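Local coordinates for protein apical membrane antigen 1 (Neospora caninum, PDB 4APL) that probably takes part in host-cell invasion as a membrane-anchored parasite surface antigen of the moving junction, here represented by its three-domain portion, at residues Cys393-Thr398 with Asp411-Glu416; Arg244-Thr249 with Asp389-Lys394; Phe381-Gly386 with Lys397-Gly402. One frame throughout, in Å; residues are numbered along the deposited sequence.

Contact 1: Cys393-Thr398 with Asp411-Glu416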
ATOM      1  N   CYS A 393      -1.418  19.258  29.874  1.00 44.79           N
ATOM      2  CA  CYS A 393      -1.605  20.710  29.986  1.00 43.65           C
ATOM      3  C   CYS A 393      -1.540  21.475  28.667  1.00 40.43           C
ATOM      4  O   CYS A 393      -0.907  22.532  28.586  1.00 39.12           O
ATOM      5  CB  CYS A 393      -0.655  21.326  31.018  1.00 47.02           C
ATOM      6  SG  CYS A 393      -1.470  22.520  32.109  1.00 52.26           S
ATOM      7  N   LYS A 394      -2.178  20.913  27.639  1.00 38.14           N
ATOM      8  CA  LYS A 394      -2.550  21.649  26.429  1.00 35.51           C
ATOM      9  C   LYS A 394      -4.055  21.502  26.156  1.00 35.23           C
ATOM     10  O   LYS A 394      -4.754  20.705  26.813  1.00 33.49           O
ATOM     11  CB  LYS A 394      -1.738  21.188  25.205  1.00 33.88           C
ATOM     12  CG  LYS A 394      -0.262  20.888  25.456  1.00 36.15           C
ATOM     13  CD  LYS A 394       0.522  22.086  25.983  1.00 36.92           C
ATOM     14  CE  LYS A 394       1.416  22.693  24.913  1.00 39.18           C
ATOM     15  NZ  LYS A 394       1.730  24.125  25.183  1.00 39.93           N
ATOM     16  N   ARG A 395      -4.553  22.298  25.210  1.00 31.75           N
ATOM     17  CA  ARG A 395      -5.933  22.182  24.748  1.00 29.23           C
ATOM     18  C   ARG A 395      -5.991  22.295  23.233  1.00 29.20           C
ATOM     19  O   ARG A 395      -5.124  22.914  22.609  1.00 29.64           O
ATOM     20  CB  ARG A 395      -6.841  23.230  25.412  1.00 28.80           C
ATOM     21  CG  ARG A 395      -6.569  24.673  25.000  1.00 29.03           C
ATOM     22  CD  ARG A 395      -7.156  25.679  25.983  1.00 28.15           C
ATOM     23  NE  ARG A 395      -6.706  27.036  25.685  1.00 27.75           N
ATOM     24  CZ  ARG A 395      -7.461  28.120  25.823  1.00 28.83           C
ATOM     25  NH1 ARG A 395      -8.705  28.008  26.266  1.00 29.82           N
ATOM     26  NH2 ARG A 395      -6.981  29.317  25.509  1.00 28.15           N
ATOM     27  N   GLN A 396      -7.000  21.661  22.646  1.00 28.27           N
ATOM     28  CA  GLN A 396      -7.225  21.724  21.211  1.00 27.95           C
ATOM     29  C   GLN A 396      -7.554  23.161  20.761  1.00 27.69           C
ATOM     30  O   GLN A 396      -8.271  23.892  21.451  1.00 26.95           O
ATOM     31  CB  GLN A 396      -8.360  20.761  20.844  1.00 28.05           C
ATOM     32  CG  GLN A 396      -8.727  20.739  19.370  1.00 28.61           C
ATOM     33  CD  GLN A 396      -7.617  20.170  18.515  1.00 28.77           C
ATOM     34  OE1 GLN A 396      -7.222  20.761  17.507  1.00 29.18           O
ATOM     35  NE2 GLN A 396      -7.095  19.020  18.923  1.00 29.17           N
ATOM     36  N   LYS A 397      -7.027  23.566  19.609  1.00 27.25           N
ATOM     37  CA  LYS A 397      -7.473  24.799  18.969  1.00 29.29           C
ATOM     38  C   LYS A 397      -7.783  24.613  17.483  1.00 31.70           C
ATOM     39  O   LYS A 397      -6.877  24.428  16.662  1.00 33.51           O
ATOM     40  CB  LYS A 397      -6.450  25.922  19.163  1.00 28.25           C
ATOM     41  CG  LYS A 397      -6.805  27.212  18.435  1.00 27.55           C
ATOM     42  CD  LYS A 397      -5.564  28.016  18.099  1.00 26.42           C
ATOM     43  CE  LYS A 397      -5.907  29.448  17.744  1.00 25.82           C
ATOM     44  NZ  LYS A 397      -4.731  30.324  17.992  1.00 27.39           N
ATOM     45  N   THR A 398      -9.066  24.698  17.141  1.00 33.60           N
ATOM     46  CA  THR A 398      -9.517  24.558  15.755  1.00 35.29           C
ATOM     47  C   THR A 398      -9.911  25.915  15.168  1.00 36.40           C
ATOM     48  O   THR A 398     -10.608  26.700  15.815  1.00 37.62           O
ATOM     49  CB  THR A 398     -10.720  23.595  15.643  1.00 35.36           C
ATOM     50  OG1 THR A 398     -10.599  22.545  16.610  1.00 34.71           O
ATOM     51  CG2 THR A 398     -10.788  22.987  14.251  1.00 36.60           C
ATOM     52  N   ASP A 411      -1.423  26.457  24.644  1.00 35.53           N
ATOM     53  CA  ASP A 411      -1.458  26.624  26.091  1.00 40.00           C
ATOM     54  C   ASP A 411      -2.896  26.723  26.604  1.00 40.20           C
ATOM     55  O   ASP A 411      -3.756  27.356  25.974  1.00 40.81           O
ATOM     56  CB  ASP A 411      -0.672  27.877  26.508  1.00 44.38           C
ATOM     57  CG  ASP A 411       0.838  27.726  26.320  1.00 47.33           C
ATOM     58  OD1 ASP A 411       1.408  26.709  26.779  1.00 44.46           O
ATOM     59  OD2 ASP A 411       1.457  28.645  25.735  1.00 49.01           O
ATOM     60  N   CYS A 412      -3.143  26.078  27.742  1.00 37.51           N
ATOM     61  CA  CYS A 412      -4.332  26.333  28.545  1.00 38.32           C
ATOM     62  C   CYS A 412      -4.261  27.712  29.214  1.00 40.31           C
ATOM     63  O   CYS A 412      -3.181  28.307  29.331  1.00 40.39           O
ATOM     64  CB  CYS A 412      -4.488  25.236  29.606  1.00 39.20           C
ATOM     65  SG  CYS A 412      -4.651  23.579  28.902  1.00 40.37           S
ATOM     66  N   THR A 413      -5.407  28.216  29.667  1.00 41.54           N
ATOM     67  CA  THR A 413      -5.435  29.468  30.433  1.00 43.40           C
ATOM     68  C   THR A 413      -4.815  29.287  31.816  1.00 45.59           C
ATOM     69  O   THR A 413      -4.679  28.161  32.305  1.00 47.00           O
ATOM     70  CB  THR A 413      -6.866  30.023  30.598  1.00 41.49           C
ATOM     71  OG1 THR A 413      -7.726  28.992  31.096  1.00 41.35           O
ATOM     72  CG2 THR A 413      -7.405  30.524  29.265  1.00 41.97           C
ATOM     73  N   ALA A 414      -4.447  30.400  32.446  1.00 46.93           N
ATOM     74  CA  ALA A 414      -3.997  30.392  33.840  1.00 45.14           C
ATOM     75  C   ALA A 414      -4.960  29.613  34.742  1.00 43.90           C
ATOM     76  O   ALA A 414      -4.555  28.706  35.471  1.00 40.77           O
ATOM     77  CB  ALA A 414      -3.816  31.813  34.351  1.00 43.21           C
ATOM     78  N   GLU A 415      -6.240  29.953  34.678  1.00 45.46           N
ATOM     79  CA  GLU A 415      -7.226  29.225  35.453  1.00 47.17           C
ATOM     80  C   GLU A 415      -7.109  27.715  35.243  1.00 45.33           C
ATOM     81  O   GLU A 415      -6.934  26.967  36.200  1.00 43.79           O
ATOM     82  CB  GLU A 415      -8.641  29.715  35.144  1.00 48.22           C
ATOM     83  CG  GLU A 415      -9.699  29.098  36.043  1.00 53.12           C
ATOM     84  CD  GLU A 415      -9.245  28.965  37.489  1.00 60.29           C
ATOM     85  OE1 GLU A 415      -8.424  29.799  37.950  1.00 63.28           O
ATOM     86  OE2 GLU A 415      -9.704  28.017  38.165  1.00 62.24           O
ATOM     87  N   GLU A 416      -7.160  27.283  33.985  1.00 45.17           N
ATOM     88  CA  GLU A 416      -7.109  25.859  33.645  1.00 45.49           C
ATOM     89  C   GLU A 416      -5.849  25.151  34.153  1.00 45.01           C
ATOM     90  O   GLU A 416      -5.912  23.983  34.533  1.00 42.60           O
ATOM     91  CB  GLU A 416      -7.246  25.668  32.132  1.00 44.04           C
ATOM     92  CG  GLU A 416      -8.642  25.934  31.588  1.00 41.85           C
ATOM     93  CD  GLU A 416      -8.665  26.062  30.076  1.00 40.02           C
ATOM     94  OE1 GLU A 416      -7.650  26.506  29.497  1.00 39.72           O
ATOM     95  OE2 GLU A 416      -9.700  25.720  29.464  1.00 38.19           O
TER
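R395 has the largest share of this contact, followed by D411 and C412. It lays its side chain across the chain where it leaves a β-hairpin of the disulfide-rich C-terminal domain and enters a short C-terminal helix that opens with a capping box. The hairpin is formed by strands 394-401 and 404-411. CG of R395 is tucked over the main chain, flanked by N and C (chi1 68°), and from there the chain runs extended to NE. That nitrogen donates to D411 O at 3.0 Å, meeting a lone pair in the carbonyl plane along a bent path, with 144° at the hydrogen. The carbonyl oxygen lies at the edge of the guanidinium, somewhat tilted from its plane. One guanidinium face rests over T413, whose CG2 is 4.0 Å from R395 NH2. E416 crosses R395 at about a right angle, its carboxylate plane turned 86° from the guanidinium. The separation of R395 NH1 from E416 OE1 is a long 3.7 Å, and no N-H points at the oxygen, so only the charges attract.

E416 OE1 is held more firmly by the capping box: T413 N donates to its anti lone pair at 2.8 Å, while E416 N returns a weak bond to T413 OG1. D411 CB points away from the strand, but the carboxylate returns to meet K394, whose chain bends at chi2 and chi3. K394 NZ meets D411 OD1 at 3.1 Å, a salt bridge with a weak hydrogen bond. C412 is buried and disulfide-bonded to C388, and C393 to C420, so each segment is linked to a cysteine outside the pair. C412 SG packs against the K394 backbone, 3.5 Å from K394 C and 4.1 Å from R395 CB.

Contact 2: Arg244-Thr249 with Asp389-Lys394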
ATOM      1  N   ARG A 244      -8.738  16.468  22.803  1.00 34.13           N
ATOM      2  CA  ARG A 244      -7.819  17.054  21.814  1.00 33.15           C
ATOM      3  C   ARG A 244      -7.006  16.053  20.989  1.00 33.69           C
ATOM      4  O   ARG A 244      -6.718  14.941  21.436  1.00 35.43           O
ATOM      5  CB  ARG A 244      -6.896  18.089  22.444  1.00 32.77           C
ATOM      6  CG  ARG A 244      -5.985  17.538  23.516  1.00 33.50           C
ATOM      7  CD  ARG A 244      -4.723  18.378  23.671  1.00 32.19           C
ATOM      8  NE  ARG A 244      -3.717  17.589  24.365  1.00 31.42           N
ATOM      9  CZ  ARG A 244      -2.554  17.237  23.843  1.00 31.03           C
ATOM     10  NH1 ARG A 244      -2.198  17.683  22.646  1.00 29.25           N
ATOM     11  NH2 ARG A 244      -1.730  16.465  24.538  1.00 33.31           N
ATOM     12  N   CYS A 245      -6.620  16.468  19.788  1.00 32.33           N
ATOM     13  CA  CYS A 245      -6.029  15.556  18.820  1.00 33.43           C
ATOM     14  C   CYS A 245      -4.545  15.315  19.081  1.00 33.00           C
ATOM     15  O   CYS A 245      -3.710  16.120  18.673  1.00 34.72           O
ATOM     16  CB  CYS A 245      -6.244  16.089  17.404  1.00 35.70           C
ATOM     17  SG  CYS A 245      -5.746  14.957  16.080  1.00 42.43           S
ATOM     18  N   HIS A 246      -4.223  14.219  19.771  1.00 30.94           N
ATOM     19  CA  HIS A 246      -2.833  13.779  19.935  1.00 30.35           C
ATOM     20  C   HIS A 246      -2.275  13.239  18.633  1.00 30.94           C
ATOM     21  O   HIS A 246      -2.762  12.221  18.124  1.00 29.76           O
ATOM     22  CB  HIS A 246      -2.738  12.662  20.971  1.00 30.64           C
ATOM     23  CG  HIS A 246      -3.275  13.012  22.338  1.00 30.39           C
ATOM     24  ND1 HIS A 246      -4.589  13.055  22.607  1.00 32.13           N
ATOM     25  CD2 HIS A 246      -2.621  13.202  23.552  1.00 30.66           C
ATOM     26  CE1 HIS A 246      -4.771  13.316  23.917  1.00 31.07           C
ATOM     27  NE2 HIS A 246      -3.566  13.411  24.492  1.00 30.69           N
ATOM     28  N   ASP A 247      -1.232  13.865  18.084  1.00 31.42           N
ATOM     29  CA  ASP A 247      -0.535  13.257  16.937  1.00 29.48           C
ATOM     30  C   ASP A 247       0.245  12.045  17.437  1.00 29.15           C
ATOM     31  O   ASP A 247       0.245  11.772  18.638  1.00 27.12           O
ATOM     32  CB  ASP A 247       0.369  14.263  16.209  1.00 28.49           C
ATOM     33  CG  ASP A 247       1.657  14.572  16.967  1.00 29.43           C
ATOM     34  OD1 ASP A 247       2.243  13.649  17.569  1.00 30.74           O
ATOM     35  OD2 ASP A 247       2.109  15.737  16.933  1.00 28.55           O
ATOM     36  N   TYR A 248       0.890  11.313  16.532  1.00 28.63           N
ATOM     37  CA  TYR A 248       1.536  10.061  16.910  1.00 29.06           C
ATOM     38  C   TYR A 248       2.711  10.227  17.883  1.00 31.10           C
ATOM     39  O   TYR A 248       3.020   9.302  18.640  1.00 31.89           O
ATOM     40  CB  TYR A 248       2.011   9.291  15.685  1.00 29.65           C
ATOM     41  CG  TYR A 248       0.919   8.747  14.797  1.00 29.63           C
ATOM     42  CD1 TYR A 248      -0.313   8.375  15.317  1.00 30.02           C
ATOM     43  CD2 TYR A 248       1.148   8.547  13.439  1.00 29.43           C
ATOM     44  CE1 TYR A 248      -1.298   7.847  14.501  1.00 29.20           C
ATOM     45  CE2 TYR A 248       0.171   8.024  12.618  1.00 29.35           C
ATOM     46  CZ  TYR A 248      -1.050   7.681  13.152  1.00 29.04           C
ATOM     47  OH  TYR A 248      -2.018   7.161  12.329  1.00 28.41           O
ATOM     48  N   THR A 249       3.374  11.385  17.863  1.00 29.65           N
ATOM     49  CA  THR A 249       4.501  11.606  18.776  1.00 29.97           C
ATOM     50  C   THR A 249       4.080  11.678  20.251  1.00 31.54           C
ATOM     51  O   THR A 249       4.928  11.710  21.137  1.00 34.73           O
ATOM     52  CB  THR A 249       5.343  12.847  18.411  1.00 28.08           C
ATOM     53  OG1 THR A 249       4.808  14.002  19.062  1.00 30.32           O
ATOM     54  CG2 THR A 249       5.365  13.076  16.922  1.00 27.65           C
ATOM     55  N   ASP A 389      -6.769  19.383  28.404  1.00 46.57           N
ATOM     56  CA  ASP A 389      -6.320  18.022  28.646  1.00 48.99           C
ATOM     57  C   ASP A 389      -5.235  18.120  29.710  1.00 49.67           C
ATOM     58  O   ASP A 389      -4.105  18.523  29.426  1.00 47.71           O
ATOM     59  CB  ASP A 389      -5.781  17.406  27.347  1.00 54.90           C
ATOM     60  CG  ASP A 389      -5.006  16.114  27.570  1.00 57.35           C
ATOM     61  OD1 ASP A 389      -4.901  15.652  28.730  1.00 61.37           O
ATOM     62  OD2 ASP A 389      -4.486  15.566  26.571  1.00 58.14           O
ATOM     63  N   VAL A 390      -5.607  17.805  30.947  1.00 49.63           N
ATOM     64  CA  VAL A 390      -4.790  18.138  32.110  1.00 48.32           C
ATOM     65  C   VAL A 390      -3.505  17.322  32.163  1.00 48.92           C
ATOM     66  O   VAL A 390      -2.489  17.786  32.675  1.00 46.77           O
ATOM     67  CB  VAL A 390      -5.568  17.958  33.426  1.00 47.70           C
ATOM     68  CG1 VAL A 390      -6.777  18.884  33.458  1.00 44.18           C
ATOM     69  CG2 VAL A 390      -5.986  16.503  33.610  1.00 51.11           C
ATOM     70  N   GLN A 391      -3.558  16.111  31.617  1.00 54.09           N
ATOM     71  CA  GLN A 391      -2.426  15.191  31.649  1.00 55.43           C
ATOM     72  C   GLN A 391      -1.270  15.722  30.804  1.00 51.69           C
ATOM     73  O   GLN A 391      -0.116  15.347  31.008  1.00 54.29           O
ATOM     74  CB  GLN A 391      -2.861  13.801  31.164  1.00 60.79           C
ATOM     75  CG  GLN A 391      -1.718  12.881  30.752  1.00 64.34           C
ATOM     76  CD  GLN A 391      -1.962  12.217  29.406  1.00 65.76           C
ATOM     77  OE1 GLN A 391      -2.027  10.989  29.318  1.00 66.09           O
ATOM     78  NE2 GLN A 391      -2.112  13.028  28.351  1.00 62.69           N
ATOM     79  N   ALA A 392      -1.588  16.610  29.868  1.00 46.33           N
ATOM     80  CA  ALA A 392      -0.577  17.171  28.979  1.00 44.47           C
ATOM     81  C   ALA A 392      -0.535  18.689  29.055  1.00 44.45           C
ATOM     82  O   ALA A 392       0.278  19.324  28.387  1.00 45.35           O
ATOM     83  CB  ALA A 392      -0.824  16.721  27.550  1.00 43.27           C
ATOM     84  N   CYS A 393      -1.418  19.258  29.874  1.00 44.79           N
ATOM     85  CA  CYS A 393      -1.605  20.710  29.986  1.00 43.65           C
ATOM     86  C   CYS A 393      -1.540  21.475  28.667  1.00 40.43           C
ATOM     87  O   CYS A 393      -0.907  22.532  28.586  1.00 39.12           O
ATOM     88  CB  CYS A 393      -0.655  21.326  31.018  1.00 47.02           C
ATOM     89  SG  CYS A 393      -1.470  22.520  32.109  1.00 52.26           S
ATOM     90  N   LYS A 394      -2.178  20.913  27.639  1.00 38.14           N
ATOM     91  CA  LYS A 394      -2.550  21.649  26.429  1.00 35.51           C
ATOM     92  C   LYS A 394      -4.055  21.502  26.156  1.00 35.23           C
ATOM     93  O   LYS A 394      -4.754  20.705  26.813  1.00 33.49           O
ATOM     94  CB  LYS A 394      -1.738  21.188  25.205  1.00 33.88           C
ATOM     95  CG  LYS A 394      -0.262  20.888  25.456  1.00 36.15           C
ATOM     96  CD  LYS A 394       0.522  22.086  25.983  1.00 36.92           C
ATOM     97  CE  LYS A 394       1.416  22.693  24.913  1.00 39.18           C
ATOM     98  NZ  LYS A 394       1.730  24.125  25.183  1.00 39.93           N
TER
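CG of R244 sits above its own backbone, with N on one side and C on the other (chi1 62°), and its chain runs extended to NE, while CG of D389 stands anti to the backbone N (chi1 167°). These torsions bring the two side chains across each other at about a right angle, with their flat groups only 33° apart. The acid belongs to a disulfide-bearing loop closed by a G1 β-bulge, in which C393 and K394 both face D389. The contact fastens this C-terminal loop to strand 244-247, an outer strand of a three-stranded antiparallel sheet.

NE of R244 donates to D389 OD2 at 3.1 Å in a salt bridge, approaching from above the carboxylate plane. H246 comes tip to tip with the same oxygen, its NE2 giving D389 OD2 a weak bond, so one oxygen of a buried residue has two nitrogen donors. K394 CB lies above one guanidinium face, toward its rim, and R244 CZ sits similarly off-centre above the H246 ring. A392 CB is 3.2 Å from R244 NH2, which also forms a salt bridge with E250; NH1 bonds to S409. Within the loop, Q391 N makes a weak bond of 3.2 Å to D389 OD1.

Contact 3: Phe381-Gly386 with Lys397-Gly402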
ATOM      1  N   PHE A 381     -16.600  28.870   9.664  1.00 49.10           N
ATOM      2  CA  PHE A 381     -15.947  27.939  10.554  1.00 44.19           C
ATOM      3  C   PHE A 381     -15.309  28.742  11.669  1.00 42.83           C
ATOM      4  O   PHE A 381     -14.153  29.133  11.566  1.00 44.87           O
ATOM      5  CB  PHE A 381     -14.881  27.148   9.791  1.00 46.98           C
ATOM      6  CG  PHE A 381     -14.395  25.930  10.519  1.00 47.42           C
ATOM      7  CD1 PHE A 381     -13.592  26.051  11.645  1.00 46.76           C
ATOM      8  CD2 PHE A 381     -14.757  24.666  10.086  1.00 45.56           C
ATOM      9  CE1 PHE A 381     -13.166  24.932  12.329  1.00 47.69           C
ATOM     10  CE2 PHE A 381     -14.326  23.539  10.762  1.00 46.39           C
ATOM     11  CZ  PHE A 381     -13.534  23.674  11.888  1.00 47.88           C
ATOM     12  N   PRO A 382     -16.068  29.000  12.742  1.00 44.66           N
ATOM     13  CA  PRO A 382     -15.555  29.771  13.873  1.00 42.63           C
ATOM     14  C   PRO A 382     -14.380  29.081  14.583  1.00 42.16           C
ATOM     15  O   PRO A 382     -14.228  27.854  14.522  1.00 41.55           O
ATOM     16  CB  PRO A 382     -16.761  29.847  14.808  1.00 42.72           C
ATOM     17  CG  PRO A 382     -17.530  28.597  14.519  1.00 42.83           C
ATOM     18  CD  PRO A 382     -17.380  28.391  13.038  1.00 44.78           C
ATOM     19  N   GLU A 383     -13.550  29.885  15.236  1.00 40.90           N
ATOM     20  CA  GLU A 383     -12.477  29.383  16.076  1.00 41.28           C
ATOM     21  C   GLU A 383     -13.051  28.661  17.298  1.00 40.13           C
ATOM     22  O   GLU A 383     -14.094  29.041  17.823  1.00 39.88           O
ATOM     23  CB  GLU A 383     -11.602  30.552  16.516  1.00 42.46           C
ATOM     24  CG  GLU A 383     -10.305  30.165  17.195  1.00 44.59           C
ATOM     25  CD  GLU A 383      -9.247  31.230  17.016  1.00 49.79           C
ATOM     26  OE1 GLU A 383      -8.968  31.596  15.851  1.00 53.80           O
ATOM     27  OE2 GLU A 383      -8.705  31.705  18.037  1.00 49.28           O
ATOM     28  N   THR A 384     -12.364  27.627  17.760  1.00 38.01           N
ATOM     29  CA  THR A 384     -12.888  26.818  18.843  1.00 36.79           C
ATOM     30  C   THR A 384     -11.792  26.373  19.814  1.00 36.72           C
ATOM     31  O   THR A 384     -10.635  26.200  19.425  1.00 37.86           O
ATOM     32  CB  THR A 384     -13.687  25.621  18.287  1.00 39.04           C
ATOM     33  OG1 THR A 384     -14.950  25.546  18.953  1.00 37.75           O
ATOM     34  CG2 THR A 384     -12.919  24.287  18.423  1.00 38.51           C
ATOM     35  N   PHE A 385     -12.153  26.232  21.086  1.00 34.83           N
ATOM     36  CA  PHE A 385     -11.205  25.814  22.107  1.00 33.41           C
ATOM     37  C   PHE A 385     -11.793  24.735  22.999  1.00 33.65           C
ATOM     38  O   PHE A 385     -12.873  24.906  23.561  1.00 35.20           O
ATOM     39  CB  PHE A 385     -10.799  27.008  22.952  1.00 32.73           C
ATOM     40  CG  PHE A 385      -9.848  27.925  22.265  1.00 32.49           C
ATOM     41  CD1 PHE A 385      -8.489  27.669  22.283  1.00 33.29           C
ATOM     42  CD2 PHE A 385     -10.309  29.035  21.582  1.00 33.84           C
ATOM     43  CE1 PHE A 385      -7.597  28.511  21.643  1.00 34.64           C
ATOM     44  CE2 PHE A 385      -9.428  29.888  20.939  1.00 34.81           C
ATOM     45  CZ  PHE A 385      -8.067  29.627  20.971  1.00 36.03           C
ATOM     46  N   GLY A 386     -11.074  23.628  23.140  1.00 32.29           N
ATOM     47  CA  GLY A 386     -11.522  22.549  24.014  1.00 34.45           C
ATOM     48  C   GLY A 386     -11.150  22.787  25.465  1.00 36.62           C
ATOM     49  O   GLY A 386     -10.538  23.802  25.812  1.00 36.93           O
ATOM     50  N   LYS A 397      -7.027  23.566  19.609  1.00 27.25           N
ATOM     51  CA  LYS A 397      -7.473  24.799  18.969  1.00 29.29           C
ATOM     52  C   LYS A 397      -7.783  24.613  17.483  1.00 31.70           C
ATOM     53  O   LYS A 397      -6.877  24.428  16.662  1.00 33.51           O
ATOM     54  CB  LYS A 397      -6.450  25.922  19.163  1.00 28.25           C
ATOM     55  CG  LYS A 397      -6.805  27.212  18.435  1.00 27.55           C
ATOM     56  CD  LYS A 397      -5.564  28.016  18.099  1.00 26.42           C
ATOM     57  CE  LYS A 397      -5.907  29.448  17.744  1.00 25.82           C
ATOM     58  NZ  LYS A 397      -4.731  30.324  17.992  1.00 27.39           N
ATOM     59  N   THR A 398      -9.066  24.698  17.141  1.00 33.60           N
ATOM     60  CA  THR A 398      -9.517  24.558  15.755  1.00 35.29           C
ATOM     61  C   THR A 398      -9.911  25.915  15.168  1.00 36.40           C
ATOM     62  O   THR A 398     -10.608  26.700  15.815  1.00 37.62           O
ATOM     63  CB  THR A 398     -10.720  23.595  15.643  1.00 35.36           C
ATOM     64  OG1 THR A 398     -10.599  22.545  16.610  1.00 34.71           O
ATOM     65  CG2 THR A 398     -10.788  22.987  14.251  1.00 36.60           C
ATOM     66  N   SER A 399      -9.465  26.184  13.943  1.00 36.33           N
ATOM     67  CA  SER A 399      -9.832  27.416  13.240  1.00 38.11           C
ATOM     68  C   SER A 399      -9.645  27.279  11.728  1.00 38.75           C
ATOM     69  O   SER A 399      -9.250  26.217  11.241  1.00 39.22           O
ATOM     70  CB  SER A 399      -9.029  28.604  13.770  1.00 36.11           C
ATOM     71  OG  SER A 399      -7.670  28.472  13.424  1.00 36.44           O
ATOM     72  N   CYS A 400      -9.942  28.344  10.988  1.00 38.40           N
ATOM     73  CA  CYS A 400      -9.716  28.333   9.543  1.00 39.17           C
ATOM     74  C   CYS A 400      -8.592  29.277   9.115  1.00 38.04           C
ATOM     75  O   CYS A 400      -8.771  30.490   9.059  1.00 38.47           O
ATOM     76  CB  CYS A 400     -11.005  28.628   8.767  1.00 40.83           C
ATOM     77  SG  CYS A 400     -10.859  28.341   6.984  1.00 43.22           S
ATOM     78  N   VAL A 401      -7.436  28.703   8.799  1.00 35.23           N
ATOM     79  CA  VAL A 401      -6.283  29.484   8.401  1.00 32.90           C
ATOM     80  C   VAL A 401      -5.946  29.248   6.941  1.00 30.90           C
ATOM     81  O   VAL A 401      -5.592  28.142   6.548  1.00 28.24           O
ATOM     82  CB  VAL A 401      -5.068  29.164   9.282  1.00 34.50           C
ATOM     83  CG1 VAL A 401      -3.822  29.885   8.774  1.00 31.46           C
ATOM     84  CG2 VAL A 401      -5.376  29.529  10.730  1.00 34.76           C
ATOM     85  N   GLY A 402      -6.090  30.305   6.147  1.00 31.86           N
ATOM     86  CA  GLY A 402      -5.771  30.275   4.733  1.00 31.68           C
ATOM     87  C   GLY A 402      -6.516  29.178   4.013  1.00 33.34           C
ATOM     88  O   GLY A 402      -5.904  28.341   3.347  1.00 35.48           O
TER
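The more buried side of the contact bears T384 and T398, whose side chains lie alongside each other and point the same way, with T384 CG2 3.4 Å from T398 OG1. T398, buried, sets its CG2 anti to the backbone N, and the methyl meets the edge of the F381 ring, 3.6 Å from CE1. F381 also brings its CB against C400 CB, next to the disulfide that C400 forms with C376. Between the two threonines runs the backbone core of an antiparallel β-hairpin, strands 384-385 and 394-401. T384 N donates to T398 O at 2.8 Å in the carbonyl plane, whereas T398 N reaches T384 O at 3.2 Å from above the T384 carbonyl plane. F385 and K397 form the next, non-hydrogen-bonded pair.

K397, its CG anti to the backbone N (chi1 176°) and its chain extended beyond, runs beside the F385 ring; K397 CG lies 3.6 Å from F385 CE1, and V410 of the next strand touches both residues. The loose, solvent side is at exposed E383, which crosses K397 obliquely: the carboxylate rests on the lysine's CE, and OE2 of E383 remains 4.2 Å from K397 NZ, a charge attraction beyond salt-bridge range.

How the contacts relate
The three contacts cluster toward one end of the elongated chain, their centres about 29 to 37 Å from the chain's centre. Contacts 1 and 2 are about 10 Å apart between centres, contacts 1 and 3 about 14 Å, and contacts 2 and 3 about 17 Å. Strand 394-401 is the common element: it provides one segment of contacts 1 and 3 and begins at the end of the loop used in contact 2. Along the chain, 244-249 comes first, followed by 381-386, 389-394, 393-398, 397-402 and 411-416. Contact 3 pairs two strands of the small C-terminal sheet, contact 1 joins its central strand to the helical exit, and contact 2 docks this region onto the sheet containing strand 244-247.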